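Local coordinates for ubiquitin-conjugating enzyme-like protein (PDB 6ZM3), which probably acts as a ubiquitin E2 variant that works with a partner conjugating enzyme in attaching ubiquitin or building its chains, at residues I49-R60 with M124-P135. Sequence-based numbering, arbitrary orientation.
Sequences IVGPPSTTFEYR and MAQPQNRKLVQP
Phe57 is held between Gln134 and Met124, which cover opposite faces of its ring. Gln134 can be followed outward. Its CB lies over one face of the Arg60 guanidinium, toward the rim. CG rests against Thr56 O at 3.4 Å. There the chain bends (chi2 -41°), which turns the amide over the Phe57 ring, the two planes 32° apart. NE2 sits 3.2 Å from Phe57 CZ and donates to Leu132 O from well above that carbonyl plane. OE1 stays near CE2 of the ring, receives a hydrogen bond from Asn86 N, and takes another from a water, which in turn accepts a weak bond from Arg60 NH1. On the other face, Met124 CG stands 3.7 Å from the ring centroid in a CH-pi contact, and SD follows obliquely as a Met-aromatic contact. Met124 CE ends against Ile49 CG2, 4.0 Å away.

Polar bonds lie beside the ring. Thr56 OG1 donates to Leu132 O (2.7 Å), which thus has two donors. Thr56 N donates to Arg130 O. Arg60 grips Pro135 O end-on, NH1 and NH2 each at 2.8 Å.

The contact joins the end of strand 44-50 and the loop before strand 61-67 to the end of helix 113-125 and its tail. The loop resembles the Gly-Pro loop of many UBC-fold proteins, and the non-helical tail is consistent with E2 variants, which lack the C-terminal helices of active E2 enzymes.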
loop_
_atom_site.group_PDB
_atom_site.type_symbol
_atom_site.label_atom_id
_atom_site.label_comp_id
_atom_site.label_asym_id
_atom_site.label_seq_id
_atom_site.Cartn_x
_atom_site.Cartn_y
_atom_site.Cartn_z
ATOM N N ILE B 49 6.089 -1.755 9.577
ATOM C CA ILE B 49 7.030 -2.810 9.939
ATOM C C ILE B 49 7.296 -3.690 8.721
ATOM O O ILE B 49 6.350 -4.148 8.083
ATOM C CB ILE B 49 6.440 -3.674 11.078
ATOM C CG1 ILE B 49 6.359 -2.903 12.400
ATOM C CG2 ILE B 49 7.211 -4.983 11.197
ATOM C CD1 ILE B 49 5.339 -3.468 13.400
ATOM N N VAL B 50 8.576 -3.938 8.433
ATOM C CA VAL B 50 9.004 -4.943 7.484
ATOM C C VAL B 50 9.223 -6.255 8.247
ATOM O O VAL B 50 10.070 -6.345 9.149
ATOM C CB VAL B 50 10.265 -4.451 6.739
ATOM C CG1 VAL B 50 10.767 -5.432 5.687
ATOM C CG2 VAL B 50 10.024 -3.073 6.122
ATOM N N GLY B 51 8.422 -7.273 7.904
ATOM C CA GLY B 51 8.454 -8.532 8.637
ATOM C C GLY B 51 9.872 -9.099 8.658
ATOM O O GLY B 51 10.571 -9.051 7.658
ATOM N N PRO B 52 10.377 -9.580 9.818
ATOM C CA PRO B 52 11.762 -10.056 9.900
ATOM C C PRO B 52 12.083 -11.302 9.090
ATOM O O PRO B 52 11.208 -12.137 8.889
ATOM C CB PRO B 52 11.956 -10.376 11.387
ATOM C CG PRO B 52 10.548 -10.551 11.931
ATOM C CD PRO B 52 9.657 -9.645 11.101
ATOM N N PRO B 53 13.355 -11.477 8.658
ATOM C CA PRO B 53 13.777 -12.647 7.887
ATOM C C PRO B 53 13.575 -13.957 8.646
ATOM O O PRO B 53 13.552 -13.962 9.879
ATOM C CB PRO B 53 15.295 -12.483 7.744
ATOM C CG PRO B 53 15.563 -11.032 8.027
ATOM C CD PRO B 53 14.469 -10.578 8.973
ATOM N N SER B 54 13.437 -15.054 7.887
ATOM C CA SER B 54 13.321 -16.400 8.439
ATOM C C SER B 54 12.168 -16.512 9.445
ATOM O O SER B 54 12.298 -17.064 10.538
ATOM C CB SER B 54 14.641 -16.853 8.994
ATOM O OG SER B 54 15.622 -16.753 7.974
ATOM N N THR B 55 11.018 -15.976 9.035
ATOM C CA THR B 55 9.767 -15.994 9.766
ATOM C C THR B 55 8.683 -16.092 8.691
ATOM O O THR B 55 9.000 -15.929 7.511
ATOM C CB THR B 55 9.601 -14.740 10.641
ATOM O OG1 THR B 55 9.325 -13.608 9.809
ATOM C CG2 THR B 55 10.780 -14.421 11.545
ATOM N N THR B 56 7.441 -16.364 9.093
ATOM C CA THR B 56 6.322 -16.396 8.156
ATOM C C THR B 56 5.806 -14.978 7.902
ATOM O O THR B 56 4.915 -14.773 7.084
ATOM C CB THR B 56 5.146 -17.181 8.744
ATOM O OG1 THR B 56 5.024 -16.717 10.088
ATOM C CG2 THR B 56 5.375 -18.678 8.699
ATOM N N PHE B 57 6.390 -13.996 8.590
ATOM C CA PHE B 57 6.115 -12.592 8.322
ATOM C C PHE B 57 7.100 -11.981 7.315
ATOM O O PHE B 57 6.892 -10.835 6.929
ATOM C CB PHE B 57 6.184 -11.777 9.618
ATOM C CG PHE B 57 5.257 -12.189 10.737
ATOM C CD1 PHE B 57 5.643 -13.164 11.651
ATOM C CD2 PHE B 57 4.023 -11.571 10.916
ATOM C CE1 PHE B 57 4.796 -13.559 12.678
ATOM C CE2 PHE B 57 3.196 -11.927 11.974
ATOM C CZ PHE B 57 3.582 -12.924 12.855
ATOM N N GLU B 58 8.147 -12.710 6.889
ATOM C CA GLU B 58 9.352 -12.101 6.331
ATOM C C GLU B 58 9.039 -11.212 5.127
ATOM O O GLU B 58 8.316 -11.621 4.223
ATOM C CB GLU B 58 10.451 -13.111 5.970
ATOM C CG GLU B 58 10.089 -14.078 4.858
ATOM C CD GLU B 58 11.150 -15.145 4.565
ATOM O OE1 GLU B 58 11.000 -15.854 3.576
ATOM O OE2 GLU B 58 12.135 -15.254 5.326
ATOM N N TYR B 59 9.619 -10.002 5.163
ATOM C CA TYR B 59 9.654 -9.018 4.084
ATOM C C TYR B 59 8.266 -8.457 3.757
ATOM O O TYR B 59 8.148 -7.630 2.852
ATOM C CB TYR B 59 10.432 -9.487 2.846
ATOM C CG TYR B 59 11.707 -10.253 3.108
ATOM C CD1 TYR B 59 12.730 -9.707 3.873
ATOM C CD2 TYR B 59 11.891 -11.530 2.595
ATOM C CE1 TYR B 59 13.902 -10.415 4.109
ATOM C CE2 TYR B 59 13.043 -12.260 2.842
ATOM C CZ TYR B 59 14.052 -11.696 3.604
ATOM O OH TYR B 59 15.188 -12.409 3.858
ATOM N N ARG B 60 7.232 -8.860 4.506
ATOM C CA ARG B 60 5.934 -8.243 4.302
ATOM C C ARG B 60 6.024 -6.777 4.726
ATOM O O ARG B 60 6.543 -6.461 5.808
ATOM C CB ARG B 60 4.795 -8.917 5.078
ATOM C CG ARG B 60 4.478 -10.340 4.617
ATOM C CD ARG B 60 3.451 -11.058 5.459
ATOM N NE ARG B 60 3.082 -12.344 4.859
ATOM C CZ ARG B 60 1.850 -12.835 4.892
ATOM N NH1 ARG B 60 0.899 -12.184 5.529
ATOM N NH2 ARG B 60 1.570 -13.981 4.302
ATOM N N MET B 124 7.566 -10.824 16.251
ATOM C CA MET B 124 7.384 -11.661 15.083
ATOM C C MET B 124 8.537 -12.653 14.951
ATOM O O MET B 124 8.385 -13.691 14.315
ATOM C CB MET B 124 7.313 -10.792 13.820
ATOM C CG MET B 124 6.114 -9.891 13.798
ATOM S SD MET B 124 6.162 -8.689 12.411
ATOM C CE MET B 124 4.731 -7.711 12.845
ATOM N N ALA B 125 9.702 -12.309 15.515
ATOM C CA ALA B 125 10.922 -13.074 15.307
ATOM C C ALA B 125 11.100 -14.109 16.425
ATOM O O ALA B 125 11.979 -14.942 16.312
ATOM C CB ALA B 125 12.119 -12.147 15.298
ATOM N N GLN B 126 10.356 -13.957 17.527
ATOM C CA GLN B 126 10.426 -14.851 18.681
ATOM C C GLN B 126 10.333 -16.299 18.205
ATOM O O GLN B 126 9.636 -16.601 17.223
ATOM C CB GLN B 126 9.262 -14.608 19.653
ATOM C CG GLN B 126 9.310 -13.275 20.386
ATOM C CD GLN B 126 10.465 -13.225 21.351
ATOM O OE1 GLN B 126 11.567 -12.814 20.999
ATOM N NE2 GLN B 126 10.228 -13.684 22.571
ATOM N N PRO B 127 10.988 -17.261 18.896
ATOM C CA PRO B 127 10.935 -18.656 18.450
ATOM C C PRO B 127 9.486 -19.150 18.401
ATOM O O PRO B 127 9.130 -19.942 17.535
ATOM C CB PRO B 127 11.847 -19.399 19.452
ATOM C CG PRO B 127 12.715 -18.291 20.043
ATOM C CD PRO B 127 11.799 -17.082 20.115
ATOM N N GLN B 128 8.645 -18.664 19.320
ATOM C CA GLN B 128 7.297 -19.193 19.439
ATOM C C GLN B 128 6.388 -18.670 18.320
ATOM O O GLN B 128 5.440 -19.349 17.937
ATOM C CB GLN B 128 6.721 -18.928 20.827
ATOM C CG GLN B 128 6.424 -17.464 21.136
ATOM C CD GLN B 128 5.238 -17.352 22.069
ATOM O OE1 GLN B 128 5.001 -18.219 22.909
ATOM N NE2 GLN B 128 4.460 -16.288 21.935
ATOM N N ASN B 129 6.673 -17.470 17.798
ATOM C CA ASN B 129 5.716 -16.765 16.951
ATOM C C ASN B 129 6.150 -16.818 15.489
ATOM O O ASN B 129 5.329 -16.625 14.598
ATOM C CB ASN B 129 5.516 -15.303 17.367
ATOM C CG ASN B 129 4.960 -15.112 18.761
ATOM O OD1 ASN B 129 4.207 -15.947 19.254
ATOM N ND2 ASN B 129 5.313 -14.014 19.412
ATOM N N ARG B 130 7.431 -17.112 15.248
ATOM C CA ARG B 130 8.037 -17.024 13.929
ATOM C C ARG B 130 7.458 -18.058 12.950
ATOM O O ARG B 130 7.829 -18.073 11.776
ATOM C CB ARG B 130 9.569 -16.985 14.054
ATOM C CG ARG B 130 10.275 -18.331 14.078
ATOM C CD ARG B 130 11.730 -18.191 13.652
ATOM N NE ARG B 130 12.582 -17.853 14.781
ATOM C CZ ARG B 130 13.662 -18.533 15.187
ATOM N NH1 ARG B 130 14.082 -19.603 14.531
ATOM N NH2 ARG B 130 14.336 -18.115 16.246
ATOM N N LYS B 131 6.527 -18.905 13.413
ATOM C CA LYS B 131 5.986 -19.926 12.538
ATOM C C LYS B 131 4.472 -19.824 12.484
ATOM O O LYS B 131 3.863 -20.675 11.853
ATOM C CB LYS B 131 6.380 -21.342 12.989
ATOM C CG LYS B 131 7.861 -21.654 12.859
ATOM C CD LYS B 131 8.296 -22.911 13.576
ATOM C CE LYS B 131 9.806 -23.042 13.592
ATOM N NZ LYS B 131 10.421 -22.170 14.624
ATOM N N LEU B 132 3.881 -18.816 13.147
ATOM C CA LEU B 132 2.440 -18.647 13.094
ATOM C C LEU B 132 2.031 -18.468 11.635
ATOM O O LEU B 132 2.650 -17.701 10.904
ATOM C CB LEU B 132 2.032 -17.455 13.971
ATOM C CG LEU B 132 2.253 -17.636 15.476
ATOM C CD1 LEU B 132 2.003 -16.341 16.234
ATOM C CD2 LEU B 132 1.364 -18.728 16.055
ATOM N N VAL B 133 1.027 -19.237 11.198
ATOM C CA VAL B 133 0.565 -19.185 9.818
ATOM C C VAL B 133 -0.063 -17.808 9.631
ATOM O O VAL B 133 -0.888 -17.417 10.444
ATOM C CB VAL B 133 -0.469 -20.289 9.534
ATOM C CG1 VAL B 133 -1.252 -20.028 8.243
ATOM C CG2 VAL B 133 0.183 -21.668 9.530
ATOM N N GLN B 134 0.331 -17.102 8.567
ATOM C CA GLN B 134 -0.157 -15.748 8.324
ATOM C C GLN B 134 -1.289 -15.778 7.292
ATOM O O GLN B 134 -1.385 -16.718 6.492
ATOM C CB GLN B 134 0.982 -14.900 7.755
ATOM C CG GLN B 134 2.021 -14.491 8.794
ATOM C CD GLN B 134 1.412 -14.083 10.111
ATOM O OE1 GLN B 134 0.673 -13.091 10.235
ATOM N NE2 GLN B 134 1.696 -14.894 11.120
ATOM N N PRO B 135 -2.165 -14.746 7.230
ATOM C CA PRO B 135 -3.139 -14.661 6.143
ATOM C C PRO B 135 -2.361 -14.359 4.865
ATOM O O PRO B 135 -1.156 -14.045 4.904
ATOM C CB PRO B 135 -4.092 -13.539 6.586
ATOM C CG PRO B 135 -3.249 -12.685 7.512
ATOM C CD PRO B 135 -2.290 -13.645 8.196
HETATM O O HOH W 1 0.628 -11.086 8.151
#